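Local coordinates for restriction endonuclease PacI (Pseudomonas alcaligenes, PDB 3M7K), which cuts DNA at a rare eight-base-pair target site as an HNH restriction endonuclease with a beta-beta-alpha-metal active site, at a contact of chain A with DNA. Numbering follows the deposited sequence.

Contact 1: a contact of chain A with DNA. Residues 96, 117-119. With nucleotides of chain B.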
loop_
_atom_site.group_PDB
_atom_site.type_symbol
_atom_site.label_atom_id
_atom_site.label_comp_id
_atom_site.label_asym_id
_atom_site.label_seq_id
_atom_site.Cartn_x
_atom_site.Cartn_y
_atom_site.Cartn_z
ATOM N N SER A 96 6.454 10.824 -8.774
ATOM C CA SER A 96 5.516 11.319 -7.778
ATOM C C SER A 96 5.836 12.737 -7.341
ATOM O O SER A 96 5.005 13.386 -6.696
ATOM C CB SER A 96 5.433 10.387 -6.557
ATOM O OG SER A 96 4.061 10.174 -6.215
ATOM N N SER A 117 2.404 4.569 -3.968
ATOM C CA SER A 117 2.370 5.728 -3.069
ATOM C C SER A 117 3.448 6.717 -3.543
ATOM O O SER A 117 3.528 6.991 -4.741
ATOM C CB SER A 117 2.607 5.323 -1.603
ATOM O OG SER A 117 2.431 6.442 -0.722
ATOM N N ASN A 118 4.257 7.246 -2.625
ATOM C CA ASN A 118 5.457 7.984 -3.023
ATOM C C ASN A 118 6.712 7.229 -2.609
ATOM O O ASN A 118 7.789 7.808 -2.482
ATOM C CB ASN A 118 5.472 9.415 -2.458
ATOM C CG ASN A 118 5.643 9.451 -0.943
ATOM O OD1 ASN A 118 5.434 8.449 -0.246
ATOM N ND2 ASN A 118 5.996 10.626 -0.421
ATOM N N ILE A 119 6.574 5.927 -2.437
ATOM C CA ILE A 119 7.677 5.076 -1.996
ATOM C C ILE A 119 8.511 4.605 -3.182
ATOM O O ILE A 119 9.736 4.785 -3.194
ATOM C CB ILE A 119 7.118 3.825 -1.254
ATOM C CG1 ILE A 119 6.384 4.240 0.013
ATOM C CG2 ILE A 119 8.248 2.855 -0.888
ATOM C CD1 ILE A 119 5.543 3.094 0.636
ATOM P P DA B 8 -2.489 9.372 7.417
ATOM O OP1 DA B 8 -2.440 10.834 7.203
ATOM O OP2 DA B 8 -3.536 8.537 6.770
ATOM O "O5'" DA B 8 -1.065 8.749 7.013
ATOM C "C5'" DA B 8 0.148 9.205 7.612
ATOM C "C4'" DA B 8 1.200 9.303 6.533
ATOM O "O4'" DA B 8 1.433 7.969 5.998
ATOM C "C3'" DA B 8 0.820 10.177 5.347
ATOM O "O3'" DA B 8 2.006 10.886 4.985
ATOM C "C2'" DA B 8 0.399 9.152 4.280
ATOM C "C1'" DA B 8 1.309 7.977 4.589
ATOM N N9 DA B 8 0.737 6.671 4.230
ATOM C C8 DA B 8 -0.404 6.138 4.777
ATOM N N7 DA B 8 -0.708 4.948 4.301
ATOM C C5 DA B 8 0.307 4.680 3.386
ATOM C C6 DA B 8 0.507 3.557 2.563
ATOM N N6 DA B 8 -0.339 2.489 2.566
ATOM N N1 DA B 8 1.588 3.590 1.744
ATOM C C2 DA B 8 2.425 4.662 1.776
ATOM N N3 DA B 8 2.309 5.778 2.524
ATOM C C4 DA B 8 1.210 5.725 3.317
ATOM P P DA B 9 1.951 12.151 4.040
ATOM O OP1 DA B 9 3.258 12.808 4.211
ATOM O OP2 DA B 9 0.666 12.847 4.239
ATOM O "O5'" DA B 9 1.907 11.555 2.560
ATOM C "C5'" DA B 9 2.989 10.800 1.984
ATOM C "C4'" DA B 9 2.482 10.144 0.716
ATOM O "O4'" DA B 9 1.517 9.137 1.108
ATOM C "C3'" DA B 9 1.772 11.079 -0.277
ATOM O "O3'" DA B 9 2.303 10.864 -1.585
ATOM C "C2'" DA B 9 0.308 10.653 -0.231
ATOM C "C1'" DA B 9 0.439 9.194 0.199
ATOM N N9 DA B 9 -0.733 8.636 0.864
ATOM C C8 DA B 9 -1.679 9.266 1.620
ATOM N N7 DA B 9 -2.602 8.434 2.068
ATOM C C5 DA B 9 -2.247 7.194 1.563
ATOM C C6 DA B 9 -2.822 5.913 1.656
ATOM N N6 DA B 9 -3.938 5.661 2.342
ATOM N N1 DA B 9 -2.207 4.872 1.014
ATOM C C2 DA B 9 -1.084 5.128 0.314
ATOM N N3 DA B 9 -0.454 6.307 0.182
ATOM C C4 DA B 9 -1.099 7.305 0.808
ATOM P P DT B 10 1.697 11.534 -2.904
ATOM O OP1 DT B 10 2.759 11.498 -3.935
ATOM O OP2 DT B 10 0.990 12.785 -2.528
ATOM O "O5'" DT B 10 0.559 10.492 -3.328
ATOM C "C5'" DT B 10 0.946 9.247 -3.871
ATOM C "C4'" DT B 10 -0.241 8.304 -3.997
ATOM O "O4'" DT B 10 -0.811 8.122 -2.684
ATOM C "C3'" DT B 10 -1.428 8.777 -4.823
ATOM O "O3'" DT B 10 -1.152 8.676 -6.220
ATOM C "C2'" DT B 10 -2.504 7.805 -4.336
ATOM C "C1'" DT B 10 -2.147 7.681 -2.843
ATOM N N1 DT B 10 -2.992 8.576 -1.938
ATOM C C2 DT B 10 -4.048 7.999 -1.246
ATOM O O2 DT B 10 -4.315 6.813 -1.336
ATOM N N3 DT B 10 -4.783 8.848 -0.458
ATOM C C4 DT B 10 -4.560 10.207 -0.313
ATOM O O4 DT B 10 -5.273 10.907 0.428
ATOM C C5 DT B 10 -3.446 10.751 -1.069
ATOM C C7 DT B 10 -3.098 12.229 -0.989
ATOM C C6 DT B 10 -2.727 9.920 -1.838
HETATM O O HOH W 1 4.450 7.462 2.159
#
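Ser117 reads a base directly, its hydroxyl OG giving a hydrogen bond of 3.0 Å to N3 on the sugar edge of DA9, a base that is unpaired here. The site is a compact example of how direct, water-mediated and backbone contacts divide the work of DNA binding. The hydroxyl lies beside the carbonyl carbon, opposite the backbone nitrogen (chi1 -174°), and this turns it onto the adenine, while CB of Ser117 packs 3.4 Å from C2 of the neighbouring DA8. The terminal methyl CD1 of Ile119 approaches the same C2 of DA8, at 3.7 Å. An exocyclic amino group at that position, as in guanine, would probably be hard to fit beside the two carbons. DA8 is also read through water: water 1 lies 2.8 Å from the amide oxygen OD1 of Asn118 and 2.7 Å from N3 of DA8, linking the side chain to a base it does not touch directly.

The remaining contacts are to the sugar and phosphate. Asn118 holds CG between its backbone nitrogen and carbonyl carbon (chi1 69°), which lays the carboxamide along the sugar of DA9. The deoxyribose C4' there is 3.6 Å from CG and at about the same distance from OD1 and ND2, so the amide meets the sugar with its flat side. Further along, OG of Ser96 donates to OP1 of the DT10 phosphate at 2.9 Å.

In the fold, Ser96 lies within the beta-beta-alpha-metal motif, between strands 90-93 and 105-108, and residues 117-119 directly follow its helix 110-116. Asp92 of the first strand and Asn113 of the helix bind magnesium, so DNA is held close to the catalytic elements.

Contact 2: a contact of chain A with DNA. Residues 17, 19, 21, 28, 84, 87. With nucleotides of chain C.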
loop_
_atom_site.group_PDB
_atom_site.type_symbol
_atom_site.label_atom_id
_atom_site.label_comp_id
_atom_site.label_asym_id
_atom_site.label_seq_id
_atom_site.Cartn_x
_atom_site.Cartn_y
_atom_site.Cartn_z
ATOM N N TYR A 17 -21.241 4.726 -14.684
ATOM C CA TYR A 17 -21.262 4.052 -13.374
ATOM C C TYR A 17 -22.544 3.258 -13.120
ATOM O O TYR A 17 -23.573 3.556 -13.698
ATOM C CB TYR A 17 -21.108 5.078 -12.261
ATOM C CG TYR A 17 -19.752 5.741 -12.212
ATOM C CD1 TYR A 17 -19.605 7.076 -12.581
ATOM C CD2 TYR A 17 -18.616 5.039 -11.774
ATOM C CE1 TYR A 17 -18.359 7.705 -12.525
ATOM C CE2 TYR A 17 -17.359 5.662 -11.720
ATOM C CZ TYR A 17 -17.250 6.990 -12.098
ATOM O OH TYR A 17 -16.041 7.625 -12.043
ATOM N N GLY A 19 -24.056 3.103 -10.180
ATOM C CA GLY A 19 -24.846 3.832 -9.182
ATOM C C GLY A 19 -25.654 4.975 -9.770
ATOM O O GLY A 19 -25.936 4.998 -10.972
ATOM N N SER A 21 -24.876 8.110 -10.342
ATOM C CA SER A 21 -24.134 9.164 -11.063
ATOM C C SER A 21 -24.606 9.310 -12.516
ATOM O O SER A 21 -24.875 8.310 -13.200
ATOM C CB SER A 21 -22.615 8.907 -11.041
ATOM O OG SER A 21 -22.024 9.290 -9.804
ATOM N N MET A 28 -16.022 12.203 -14.678
ATOM C CA MET A 28 -15.810 12.087 -13.234
ATOM C C MET A 28 -14.312 11.972 -12.930
ATOM O O MET A 28 -13.818 12.609 -12.001
ATOM C CB MET A 28 -16.619 10.914 -12.662
ATOM C CG MET A 28 -16.412 10.596 -11.178
ATOM S SD MET A 28 -17.438 11.533 -10.023
ATOM C CE MET A 28 -16.578 13.119 -9.962
ATOM N N TYR A 84 -17.711 4.082 -1.682
ATOM C CA TYR A 84 -18.387 3.532 -2.866
ATOM C C TYR A 84 -17.526 2.583 -3.677
ATOM O O TYR A 84 -16.299 2.716 -3.695
ATOM C CB TYR A 84 -18.903 4.658 -3.762
ATOM C CG TYR A 84 -19.738 5.648 -2.990
ATOM C CD1 TYR A 84 -20.884 5.233 -2.313
ATOM C CD2 TYR A 84 -19.369 6.991 -2.915
ATOM C CE1 TYR A 84 -21.669 6.140 -1.582
ATOM C CE2 TYR A 84 -20.142 7.913 -2.185
ATOM C CZ TYR A 84 -21.279 7.478 -1.530
ATOM O OH TYR A 84 -22.026 8.385 -0.812
ATOM N N GLN A 87 -15.117 1.660 -9.953
ATOM C CA GLN A 87 -15.568 1.065 -11.208
ATOM C C GLN A 87 -14.739 1.534 -12.391
ATOM O O GLN A 87 -15.007 1.171 -13.543
ATOM C CB GLN A 87 -17.039 1.393 -11.430
ATOM C CG GLN A 87 -17.951 0.845 -10.343
ATOM C CD GLN A 87 -19.286 1.574 -10.289
ATOM O OE1 GLN A 87 -20.030 1.590 -11.269
ATOM N NE2 GLN A 87 -19.588 2.191 -9.137
ATOM P P DA C 3 -14.759 5.698 -9.072
ATOM O OP1 DA C 3 -14.675 4.295 -9.551
ATOM O OP2 DA C 3 -14.465 6.808 -10.016
ATOM O "O5'" DA C 3 -16.187 5.991 -8.466
ATOM C "C5'" DA C 3 -16.993 4.962 -7.927
ATOM C "C4'" DA C 3 -18.233 5.563 -7.263
ATOM O "O4'" DA C 3 -17.827 6.678 -6.430
ATOM C "C3'" DA C 3 -19.293 6.164 -8.184
ATOM O "O3'" DA C 3 -20.545 6.156 -7.509
ATOM C "C2'" DA C 3 -18.822 7.606 -8.357
ATOM C "C1'" DA C 3 -18.325 7.907 -6.942
ATOM N N9 DA C 3 -17.248 8.897 -6.871
ATOM C C8 DA C 3 -16.257 9.131 -7.783
ATOM N N7 DA C 3 -15.425 10.083 -7.423
ATOM C C5 DA C 3 -15.920 10.507 -6.188
ATOM C C6 DA C 3 -15.500 11.489 -5.252
ATOM N N6 DA C 3 -14.442 12.286 -5.424
ATOM N N1 DA C 3 -16.209 11.622 -4.111
ATOM C C2 DA C 3 -17.280 10.844 -3.905
ATOM N N3 DA C 3 -17.766 9.891 -4.699
ATOM C C4 DA C 3 -17.035 9.775 -5.835
ATOM P P DG C 4 -21.888 5.617 -8.203
ATOM O OP1 DG C 4 -21.759 4.176 -8.476
ATOM O OP2 DG C 4 -22.163 6.499 -9.346
ATOM O "O5'" DG C 4 -23.023 5.900 -7.116
ATOM C "C5'" DG C 4 -22.698 5.825 -5.741
ATOM C "C4'" DG C 4 -22.684 7.195 -5.087
ATOM O "O4'" DG C 4 -21.786 8.105 -5.745
ATOM C "C3'" DG C 4 -24.003 7.951 -5.094
ATOM O "O3'" DG C 4 -24.626 7.723 -3.848
ATOM C "C2'" DG C 4 -23.620 9.424 -5.301
ATOM C "C1'" DG C 4 -22.111 9.349 -5.175
ATOM N N9 DG C 4 -21.285 10.349 -5.838
ATOM C C8 DG C 4 -20.931 10.430 -7.166
ATOM N N7 DG C 4 -20.143 11.437 -7.430
ATOM C C5 DG C 4 -19.964 12.050 -6.201
ATOM C C6 DG C 4 -19.214 13.185 -5.844
ATOM O O6 DG C 4 -18.518 13.889 -6.574
ATOM N N1 DG C 4 -19.297 13.473 -4.480
ATOM C C2 DG C 4 -20.023 12.741 -3.565
ATOM N N2 DG C 4 -19.992 13.150 -2.288
ATOM N N3 DG C 4 -20.734 11.672 -3.887
ATOM C C4 DG C 4 -20.657 11.391 -5.212
HETATM O O HOH W 2 -21.613 11.077 -1.025
#
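Gln87, with phi -130° and psi 3°, turns its main-chain N-H almost straight onto OP1 of the DA3 phosphate, N to oxygen 2.7 Å. Its side chain runs on to the next phosphate: extended beyond CG, it brings NE2 to 3.0 Å from OP1 of DG4, which lies close to the amide plane. One residue thus spans two successive phosphates.

Tyr17 serves the other non-bridging oxygen of the first phosphate, its phenol OH donating to OP2 of DA3 at 2.7 Å. CG sits beside the backbone nitrogen (chi1 -68°), and the ring stretches along the sugar so that C2' of DA3 lies over its centre, while CB of Met28 and CD of Gln87 border its edge. Shortening this side chain to alanine would probably leave OP2 of DA3 without its phenol donor and open a gap beside the deoxyribose, although Gln87 would still hold OP1. The hydroxyl OG of Ser21 grips OP2 of DG4 at 2.8 Å, and the backbone N of Ser21 adds a weak bond to the same oxygen.

Tyr84 meets the strand with a ring face: C4' of DG4 stands 3.6 Å from the ring centroid in a CH-pi contact. Its phenol OH reaches water 2 at 2.7 Å, and that water lies 2.9 Å from the amino N2 of the paired DG4 and also meets N3, an indirect minor-groove reading. Met28, bent at chi2 and chi3, places SD 3.5 Å from C8 of the unpaired DA3. Met28 and Met23 also bind platinum, probably a crystallographic heavy atom that may influence where SD sits.

Tyr17, Gly19 and Ser21 line the loop before helix 25-40, and Met28 lies in that helix, just after the zinc ligands Cys24 and Cys27. Tyr84 and Gln87 precede strand 90-93, so the zinc-binding N-terminal region and the segment entering the nuclease core both contact this backbone.

Contact 1 and contact 2 share no residue, and the centres of their C-alpha atoms are about 26 Å apart. They also face different strands, chain B in the first and chain C in the second. Contact 2 draws on the N-terminal zinc region and the stretch just ahead of strand 90-93, where the metal-binding motif begins; contact 1 takes a serine from within that motif and residues 117-119 from just after its helix 110-116. Contact 2 grips phosphates mainly, whereas contact 1 adds direct base readout. Two protein copies in the deposited assembly repeat both, which probably helps to bind a long target site.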